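Local coordinates for protein Cfl (Pectobacterium brasiliense, PDB 7A9J) that is a ligase of the ATP-dependent AMP-binding enzyme family, named for coronafacic acid, and probably activates carboxylic acids for amide or thioester formation, at residues 319-332 and 343-355. The protein carries 1 engineered substitution. Residues are numbered along the deposited sequence; the frame is centred on the assembly and turned at random.
Sequences SQKFFECFGSHLQS and VIYHHDIYAINEP
Tyr350 lies across helix 316-326 and packs chiefly on Phe323 and Gln320. Phe323 CB sits over one face of the Tyr350 ring, a CH-pi contact 4.2 Å from the centroid. The two rings are nearly parallel, with planes 23° apart, but slid so far that they barely overlap. Their closest atoms are Phe323 CD2 and Tyr350 CE2, at 3.5 Å. Gln320 comes to the edge of the tyrosine ring with CG, while its amide goes on to Gln446. The tyrosine reaches the helix because its CG is anti to the backbone N (chi1 -176°).

Ile349 points into the angle between helix and strand. Its CG2 rests on Ser319, whose OG bonds to Thr316 O. Its CD1 presses on Ser332 CB at 3.4 Å, a tight fit, and also lies beside the Leu330 side chain. Ile349 N donates to Leu330 O, nearly in line with the C=O bond. A water joins Leu330 O, Asp348 OD2 and Tyr350 N; a second links Asp348 OD2 to His329 ND1.

Ser332 and His346 form an antiparallel hydrogen-bonded pair: Ser332 N donates to His346 O and His346 N to Ser332 O, each at 2.9 Å. Next to it, Tyr345 OH donates to Gln331 OE1 at 2.6 Å. The amide oxygen lies at the ring edge, but the hydroxyl stands above the carbonyl plane. Asn218 ND2 also bonds to this hydroxyl. His346 ND1 accepts from Asp348 N and its NE2 bonds to Ser356, so both ring nitrogens are held.

The contact thus joins the hairpin of strands 331-335 and 342-346, whose turn end lines the pocket of the bound indene carboxylic acid, with the helix before it. Strand 306-311 flanks the hairpin on one side and strand 356-360 on the other, while helix 283-294 packs against helix 316-326.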
loop_
_atom_site.group_PDB
_atom_site.type_symbol
_atom_site.label_atom_id
_atom_site.label_comp_id
_atom_site.label_asym_id
_atom_site.label_seq_id
_atom_site.Cartn_x
_atom_site.Cartn_y
_atom_site.Cartn_z
ATOM N N SER A 319 14.855 2.728 -5.381
ATOM C CA SER A 319 14.908 4.046 -6.035
ATOM C C SER A 319 16.146 4.180 -6.911
ATOM O O SER A 319 16.104 4.829 -7.967
ATOM C CB SER A 319 14.855 5.162 -4.984
ATOM O OG SER A 319 16.165 5.394 -4.466
ATOM N N GLN A 320 17.276 3.589 -6.475
ATOM C CA GLN A 320 18.484 3.607 -7.286
ATOM C C GLN A 320 18.269 2.860 -8.605
ATOM O O GLN A 320 18.584 3.377 -9.687
ATOM C CB GLN A 320 19.657 2.990 -6.485
ATOM C CG GLN A 320 19.847 3.728 -5.082
ATOM C CD GLN A 320 20.756 3.015 -4.038
ATOM O OE1 GLN A 320 21.386 1.988 -4.307
ATOM N NE2 GLN A 320 20.812 3.591 -2.833
ATOM N N LYS A 321 17.730 1.636 -8.529
ATOM C CA LYS A 321 17.454 0.876 -9.751
ATOM C C LYS A 321 16.440 1.597 -10.629
ATOM O O LYS A 321 16.539 1.577 -11.863
ATOM C CB LYS A 321 16.929 -0.510 -9.393
ATOM C CG LYS A 321 17.842 -1.262 -8.431
ATOM C CD LYS A 321 17.174 -2.502 -7.858
ATOM C CE LYS A 321 17.373 -3.682 -8.796
ATOM N NZ LYS A 321 16.808 -4.940 -8.247
ATOM N N PHE A 322 15.453 2.233 -10.003
ATOM C CA PHE A 322 14.387 2.867 -10.778
ATOM C C PHE A 322 14.909 4.093 -11.512
ATOM O O PHE A 322 14.511 4.366 -12.652
ATOM C CB PHE A 322 13.241 3.224 -9.847
ATOM C CG PHE A 322 11.931 3.485 -10.545
ATOM C CD1 PHE A 322 11.218 2.427 -11.122
ATOM C CD2 PHE A 322 11.404 4.786 -10.614
ATOM C CE1 PHE A 322 9.995 2.658 -11.754
ATOM C CE2 PHE A 322 10.157 5.040 -11.258
ATOM C CZ PHE A 322 9.467 3.989 -11.814
ATOM N N PHE A 323 15.796 4.856 -10.873
ATOM C CA PHE A 323 16.405 5.978 -11.585
ATOM C C PHE A 323 17.306 5.496 -12.713
ATOM O O PHE A 323 17.304 6.076 -13.807
ATOM C CB PHE A 323 17.221 6.873 -10.635
ATOM C CG PHE A 323 17.821 8.067 -11.342
ATOM C CD1 PHE A 323 17.020 9.174 -11.656
ATOM C CD2 PHE A 323 19.154 8.069 -11.728
ATOM C CE1 PHE A 323 17.543 10.257 -12.344
ATOM C CE2 PHE A 323 19.693 9.159 -12.409
ATOM C CZ PHE A 323 18.894 10.253 -12.702
ATOM N N GLU A 324 18.102 4.463 -12.468
ATOM C CA GLU A 324 18.972 3.982 -13.540
ATOM C C GLU A 324 18.139 3.607 -14.751
ATOM O O GLU A 324 18.493 3.912 -15.893
ATOM C CB GLU A 324 19.780 2.768 -13.088
ATOM C CG GLU A 324 20.609 2.935 -11.815
ATOM C CD GLU A 324 21.947 3.605 -12.036
ATOM O OE1 GLU A 324 22.297 3.878 -13.208
ATOM O OE2 GLU A 324 22.652 3.852 -11.029
ATOM N N CYS A 325 17.010 2.967 -14.501
ATOM C CA CYS A 325 16.221 2.418 -15.587
ATOM C C CYS A 325 15.407 3.496 -16.292
ATOM O O CYS A 325 15.367 3.538 -17.525
ATOM C CB CYS A 325 15.318 1.317 -15.039
ATOM S SG CYS A 325 14.345 0.471 -16.322
ATOM N N PHE A 326 14.740 4.376 -15.547
ATOM C CA PHE A 326 13.835 5.312 -16.183
ATOM C C PHE A 326 14.215 6.775 -16.053
ATOM O O PHE A 326 13.541 7.617 -16.656
ATOM C CB PHE A 326 12.426 5.142 -15.598
ATOM C CG PHE A 326 11.868 3.787 -15.842
ATOM C CD1 PHE A 326 11.404 3.447 -17.101
ATOM C CD2 PHE A 326 11.813 2.848 -14.818
ATOM C CE1 PHE A 326 10.886 2.181 -17.339
ATOM C CE2 PHE A 326 11.309 1.584 -15.048
ATOM C CZ PHE A 326 10.855 1.251 -16.307
ATOM N N GLY A 327 15.227 7.114 -15.260
ATOM C CA GLY A 327 15.448 8.521 -14.974
ATOM C C GLY A 327 14.323 9.181 -14.204
ATOM O O GLY A 327 14.171 10.406 -14.270
ATOM N N SER A 328 13.500 8.401 -13.509
ATOM C CA SER A 328 12.389 8.920 -12.725
ATOM C C SER A 328 12.814 8.853 -11.264
ATOM O O SER A 328 13.629 8.002 -10.884
ATOM C CB SER A 328 11.111 8.097 -12.979
ATOM O OG SER A 328 9.938 8.541 -12.266
ATOM N N HIS A 329 12.248 9.740 -10.443
ATOM C CA HIS A 329 12.736 9.971 -9.080
ATOM C C HIS A 329 11.704 9.378 -8.140
ATOM O O HIS A 329 10.668 10.003 -7.873
ATOM C CB HIS A 329 12.935 11.451 -8.834
ATOM C CG HIS A 329 13.806 12.107 -9.866
ATOM N ND1 HIS A 329 15.148 12.331 -9.663
ATOM C CD2 HIS A 329 13.532 12.549 -11.128
ATOM C CE1 HIS A 329 15.666 12.906 -10.736
ATOM N NE2 HIS A 329 14.704 13.060 -11.635
ATOM N N LEU A 330 11.934 8.133 -7.720
ATOM C CA LEU A 330 10.937 7.407 -6.941
ATOM C C LEU A 330 10.645 8.100 -5.619
ATOM O O LEU A 330 11.532 8.690 -4.984
ATOM C CB LEU A 330 11.422 5.969 -6.671
ATOM C CG LEU A 330 10.369 5.001 -6.094
ATOM C CD1 LEU A 330 9.245 4.674 -7.124
ATOM C CD2 LEU A 330 11.137 3.691 -5.730
ATOM N N GLN A 331 9.391 7.993 -5.191
ATOM C CA GLN A 331 8.936 8.506 -3.916
ATOM C C GLN A 331 8.482 7.308 -3.104
ATOM O O GLN A 331 8.216 6.247 -3.659
ATOM C CB GLN A 331 7.782 9.516 -4.110
ATOM C CG GLN A 331 8.234 10.631 -5.057
ATOM C CD GLN A 331 7.227 11.794 -5.123
ATOM O OE1 GLN A 331 6.164 11.716 -4.535
ATOM N NE2 GLN A 331 7.624 12.875 -5.747
ATOM N N SER A 332 8.276 7.518 -1.820
ATOM C CA SER A 332 7.684 6.430 -1.061
ATOM C C SER A 332 6.700 6.972 -0.048
ATOM O O SER A 332 6.761 8.117 0.378
ATOM C CB SER A 332 8.770 5.546 -0.330
ATOM O OG SER A 332 9.561 6.351 0.540
ATOM N N VAL A 343 1.543 8.121 6.840
ATOM C CA VAL A 343 2.002 9.062 7.859
ATOM C C VAL A 343 3.379 9.632 7.590
ATOM O O VAL A 343 3.731 10.648 8.176
ATOM C CB VAL A 343 1.991 8.402 9.261
ATOM C CG1 VAL A 343 0.496 8.164 9.658
ATOM C CG2 VAL A 343 2.797 7.080 9.288
ATOM N N ILE A 344 4.207 8.960 6.813
ATOM C CA ILE A 344 5.556 9.423 6.531
ATOM C C ILE A 344 5.750 9.328 5.024
ATOM O O ILE A 344 5.377 8.328 4.405
ATOM C CB ILE A 344 6.608 8.592 7.309
ATOM C CG1 ILE A 344 6.481 8.883 8.795
ATOM C CG2 ILE A 344 8.011 8.978 6.827
ATOM C CD1 ILE A 344 7.183 7.809 9.742
ATOM N N TYR A 345 6.298 10.376 4.446
ATOM C CA TYR A 345 6.360 10.499 3.010
ATOM C C TYR A 345 7.748 10.912 2.579
ATOM O O TYR A 345 8.300 11.872 3.117
ATOM C CB TYR A 345 5.312 11.515 2.602
ATOM C CG TYR A 345 5.355 12.010 1.174
ATOM C CD1 TYR A 345 5.426 11.135 0.111
ATOM C CD2 TYR A 345 5.302 13.379 0.918
ATOM C CE1 TYR A 345 5.454 11.597 -1.230
ATOM C CE2 TYR A 345 5.345 13.873 -0.403
ATOM C CZ TYR A 345 5.416 12.964 -1.471
ATOM O OH TYR A 345 5.425 13.462 -2.759
ATOM N N HIS A 346 8.305 10.184 1.605
ATOM C CA HIS A 346 9.611 10.508 1.084
ATOM C C HIS A 346 9.429 11.035 -0.329
ATOM O O HIS A 346 9.173 10.265 -1.255
ATOM C CB HIS A 346 10.540 9.291 1.118
ATOM C CG HIS A 346 11.965 9.688 1.106
ATOM N ND1 HIS A 346 12.396 10.839 0.479
ATOM C CD2 HIS A 346 13.059 9.141 1.707
ATOM C CE1 HIS A 346 13.702 10.983 0.695
ATOM N NE2 HIS A 346 14.117 9.983 1.458
ATOM N N HIS A 347 9.496 12.352 -0.490
ATOM C CA HIS A 347 9.215 12.900 -1.812
ATOM C C HIS A 347 10.412 12.790 -2.751
ATOM O O HIS A 347 10.300 13.156 -3.894
ATOM C CB HIS A 347 8.789 14.369 -1.656
ATOM C CG HIS A 347 9.825 15.194 -0.995
ATOM N ND1 HIS A 347 9.915 15.283 0.378
ATOM C CD2 HIS A 347 10.829 15.944 -1.503
ATOM C CE1 HIS A 347 10.936 16.074 0.695
ATOM N NE2 HIS A 347 11.520 16.476 -0.422
ATOM N N ASP A 348 11.570 12.227 -2.317
ATOM C CA ASP A 348 12.667 12.043 -3.263
ATOM C C ASP A 348 13.709 11.043 -2.704
ATOM O O ASP A 348 14.746 11.431 -2.221
ATOM C CB ASP A 348 13.315 13.408 -3.548
ATOM C CG ASP A 348 14.299 13.393 -4.698
ATOM O OD1 ASP A 348 14.780 14.518 -4.990
ATOM O OD2 ASP A 348 14.668 12.335 -5.272
ATOM N N ILE A 349 13.397 9.749 -2.770
ATOM C CA ILE A 349 14.222 8.743 -2.079
ATOM C C ILE A 349 15.650 8.797 -2.556
ATOM O O ILE A 349 16.598 8.691 -1.768
ATOM C CB ILE A 349 13.631 7.354 -2.339
ATOM C CG1 ILE A 349 12.187 7.299 -1.858
ATOM C CG2 ILE A 349 14.522 6.339 -1.535
ATOM C CD1 ILE A 349 11.495 5.993 -2.385
ATOM N N TYR A 350 15.833 8.910 -3.874
ATOM C CA TYR A 350 17.138 8.728 -4.438
ATOM C C TYR A 350 18.074 9.876 -4.063
ATOM O O TYR A 350 19.295 9.727 -4.106
ATOM C CB TYR A 350 16.993 8.566 -5.940
ATOM C CG TYR A 350 18.261 8.264 -6.657
ATOM C CD1 TYR A 350 19.114 7.202 -6.253
ATOM C CD2 TYR A 350 18.658 9.025 -7.731
ATOM C CE1 TYR A 350 20.270 6.942 -6.906
ATOM C CE2 TYR A 350 19.840 8.761 -8.410
ATOM C CZ TYR A 350 20.636 7.709 -8.003
ATOM O OH TYR A 350 21.814 7.449 -8.643
ATOM N N ALA A 351 17.495 11.035 -3.685
ATOM C CA ALA A 351 18.327 12.171 -3.288
ATOM C C ALA A 351 19.144 11.898 -2.006
ATOM O O ALA A 351 20.135 12.587 -1.713
ATOM C CB ALA A 351 17.430 13.388 -3.062
ATOM N N ILE A 352 18.669 10.956 -1.202
ATOM C CA ILE A 352 19.326 10.628 0.076
ATOM C C ILE A 352 20.103 9.337 -0.117
ATOM O O ILE A 352 19.496 8.308 -0.448
ATOM C CB ILE A 352 18.276 10.456 1.192
ATOM C CG1 ILE A 352 17.289 11.654 1.231
ATOM C CG2 ILE A 352 18.999 10.249 2.527
ATOM C CD1 ILE A 352 17.988 12.923 1.399
ATOM N N ASN A 353 21.416 9.412 0.078
ATOM C CA ASN A 353 22.289 8.255 -0.188
ATOM C C ASN A 353 22.040 7.143 0.829
ATOM O O ASN A 353 22.010 5.975 0.442
ATOM C CB ASN A 353 23.755 8.686 -0.269
ATOM C CG ASN A 353 24.010 9.504 -1.553
ATOM O OD1 ASN A 353 23.982 8.960 -2.674
ATOM N ND2 ASN A 353 24.146 10.820 -1.401
ATOM N N GLU A 354 21.720 7.495 2.103
ATOM C CA GLU A 354 21.408 6.485 3.136
ATOM C C GLU A 354 19.973 5.962 2.988
ATOM O O GLU A 354 19.078 6.698 2.594
ATOM C CB GLU A 354 21.525 7.092 4.525
ATOM C CG GLU A 354 22.893 7.818 4.823
ATOM C CD GLU A 354 22.771 9.386 4.740
ATOM O OE1 GLU A 354 23.309 10.031 5.669
ATOM O OE2 GLU A 354 22.149 9.976 3.777
ATOM N N PRO A 355 19.702 4.718 3.379
ATOM C CA PRO A 355 18.310 4.273 3.468
ATOM C C PRO A 355 17.476 5.181 4.355
ATOM O O PRO A 355 17.870 5.552 5.462
ATOM C CB PRO A 355 18.425 2.855 4.054
ATOM C CG PRO A 355 19.786 2.429 3.679
ATOM C CD PRO A 355 20.627 3.694 3.935
HETATM O O HOH W 1 16.433 12.452 -7.036
HETATM O O HOH W 2 13.919 9.726 -5.878
#